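Myosin-I heavy chain (Dictyostelium discoideum, PDB 5EJR) is a class VII unconventional myosin, an actin-based motor that acts in early phagocytosis and adhesion, represented here by a MyTH4-FERM unit of its tail. Local coordinates at residues Arg13-Lys18 and Lys50-Glu55. Sequence-based numbering, arbitrary orientation.
Sequences RFRSFK and KESLIE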
# COMPACT_ATOMS: atom_id res chain seq x y z
N ARG A 13 14.00 21.45 30.49
CA ARG A 13 12.97 20.48 30.08
C ARG A 13 13.19 19.06 30.62
O ARG A 13 12.22 18.37 30.92
CB ARG A 13 12.83 20.43 28.55
CG ARG A 13 12.43 21.75 27.88
CD ARG A 13 12.63 21.69 26.38
NE ARG A 13 12.13 22.88 25.68
CZ ARG A 13 12.86 23.96 25.43
NH1 ARG A 13 14.11 24.04 25.84
NH2 ARG A 13 12.32 24.98 24.77
N PHE A 14 14.44 18.60 30.69
CA PHE A 14 14.74 17.26 31.18
C PHE A 14 14.51 17.19 32.69
O PHE A 14 14.73 18.18 33.38
CB PHE A 14 16.19 16.86 30.85
CG PHE A 14 16.41 15.96 29.66
CD1 PHE A 14 15.79 16.22 28.44
CD2 PHE A 14 17.29 14.88 29.73
CE1 PHE A 14 16.01 15.40 27.33
CE2 PHE A 14 17.52 14.06 28.61
CZ PHE A 14 16.87 14.32 27.42
N ARG A 15 14.06 16.02 33.18
CA ARG A 15 13.82 15.77 34.60
C ARG A 15 15.12 15.96 35.40
O ARG A 15 15.13 16.73 36.37
CB ARG A 15 13.28 14.35 34.82
CG ARG A 15 11.88 14.10 34.24
CD ARG A 15 11.26 12.87 34.87
NE ARG A 15 10.07 12.40 34.16
CZ ARG A 15 8.84 12.86 34.36
NH1 ARG A 15 8.62 13.84 35.24
NH2 ARG A 15 7.81 12.36 33.68
N SER A 16 16.22 15.31 34.94
CA SER A 16 17.56 15.33 35.55
C SER A 16 18.14 16.73 35.73
O SER A 16 18.80 16.98 36.75
CB SER A 16 18.53 14.45 34.77
OG SER A 16 18.77 14.96 33.47
N PHE A 17 17.89 17.64 34.77
CA PHE A 17 18.36 19.03 34.84
C PHE A 17 17.47 19.89 35.74
O PHE A 17 17.96 20.84 36.36
CB PHE A 17 18.47 19.65 33.44
CG PHE A 17 19.64 19.15 32.64
CD1 PHE A 17 19.58 17.95 31.93
CD2 PHE A 17 20.82 19.88 32.58
CE1 PHE A 17 20.67 17.49 31.20
CE2 PHE A 17 21.92 19.42 31.84
CZ PHE A 17 21.83 18.23 31.15
N LYS A 18 16.16 19.58 35.79
CA LYS A 18 15.18 20.30 36.61
C LYS A 18 15.34 19.99 38.11
O LYS A 18 15.35 20.92 38.92
CB LYS A 18 13.75 19.98 36.13
CG LYS A 18 13.32 20.79 34.91
CD LYS A 18 11.91 20.42 34.50
CE LYS A 18 11.33 21.32 33.44
NZ LYS A 18 11.13 22.72 33.93
N LYS A 50 12.69 4.18 34.21
CA LYS A 50 11.55 4.10 35.15
C LYS A 50 10.54 5.25 35.00
O LYS A 50 9.44 5.17 35.54
CB LYS A 50 12.07 3.98 36.60
CG LYS A 50 12.85 5.20 37.11
CD LYS A 50 13.31 5.05 38.56
CE LYS A 50 13.92 6.33 39.11
NZ LYS A 50 12.88 7.32 39.50
N GLU A 51 10.94 6.31 34.29
CA GLU A 51 10.17 7.53 34.01
C GLU A 51 10.70 8.16 32.72
O GLU A 51 11.85 7.91 32.35
CB GLU A 51 10.31 8.53 35.18
CG GLU A 51 11.74 8.88 35.55
CD GLU A 51 11.95 9.58 36.88
OE1 GLU A 51 11.31 9.18 37.88
OE2 GLU A 51 12.82 10.49 36.94
N SER A 52 9.89 9.01 32.07
CA SER A 52 10.30 9.70 30.84
C SER A 52 11.51 10.61 31.07
O SER A 52 11.73 11.05 32.20
CB SER A 52 9.14 10.50 30.26
OG SER A 52 8.77 11.60 31.08
N LEU A 53 12.29 10.89 30.00
CA LEU A 53 13.46 11.77 30.05
C LEU A 53 13.03 13.23 30.22
O LEU A 53 13.66 13.98 30.97
CB LEU A 53 14.34 11.64 28.78
CG LEU A 53 14.88 10.26 28.38
CD1 LEU A 53 15.77 10.39 27.15
CD2 LEU A 53 15.67 9.60 29.51
N ILE A 54 11.98 13.63 29.51
CA ILE A 54 11.46 15.00 29.59
C ILE A 54 10.37 15.05 30.67
O ILE A 54 9.59 14.11 30.80
CB ILE A 54 10.96 15.49 28.19
CG1 ILE A 54 12.15 15.68 27.23
CG2 ILE A 54 10.11 16.78 28.27
CD1 ILE A 54 11.79 15.61 25.74
N GLU A 55 10.34 16.14 31.46
CA GLU A 55 9.31 16.32 32.47
C GLU A 55 8.03 16.65 31.72
O GLU A 55 7.98 17.64 30.97
CB GLU A 55 9.67 17.42 33.48
CG GLU A 55 8.70 17.49 34.65
CD GLU A 55 8.96 18.62 35.63
OE1 GLU A 55 9.71 18.40 36.60
OE2 GLU A 55 8.42 19.74 35.42
O HOH W 1 15.82 12.39 33.15
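E51 meets R15 first: its OE2 rests against R15 CD at 3.5 Å, well out of the guanidinium plane with no N-H aimed at it, so to the guanidinium it is a nearby opposite charge, beyond a salt bridge. E51 OE1 bridges to K50 NZ within its own segment, and OE2 to R19 one turn further along helix 15-25. S52 takes the guanidinium side-on. R15 NE bonds to the carbonyl O of S52 at 2.9 Å, bent to 136° at the hydrogen, while R15 NH2 reaches S52 OG at 2.9 Å; OG sits tilted out of the guanidinium plane, the carbonyl O close to it. With chi1 at 67°, OG sits between its own backbone N and carbonyl carbon, and it donates in turn to I54 O, which lies over one guanidinium face. At L53 the backbones join: its O receives R15 N at 3.0 Å and also lies over the F14 ring. L53 CB covers that same ring, a CH-pi contact 4.2 Å from the centroid. I54 lays CG1 against F14 CD1 at 3.9 Å, near W9 of helix 5-11. E55 N then bonds to R13 O at 3.0 Å, nearly straight, and the E55 side chain crosses that of K18 at about a right angle, its CD 3.6 Å from K18 CD. The two backbone bonds flank F14 and I54 as a single beta bridge, at the N-cap of helix 15-25, joining the start of that helix to the loop that leads into helix 58-75 of the helical MyTH4 domain.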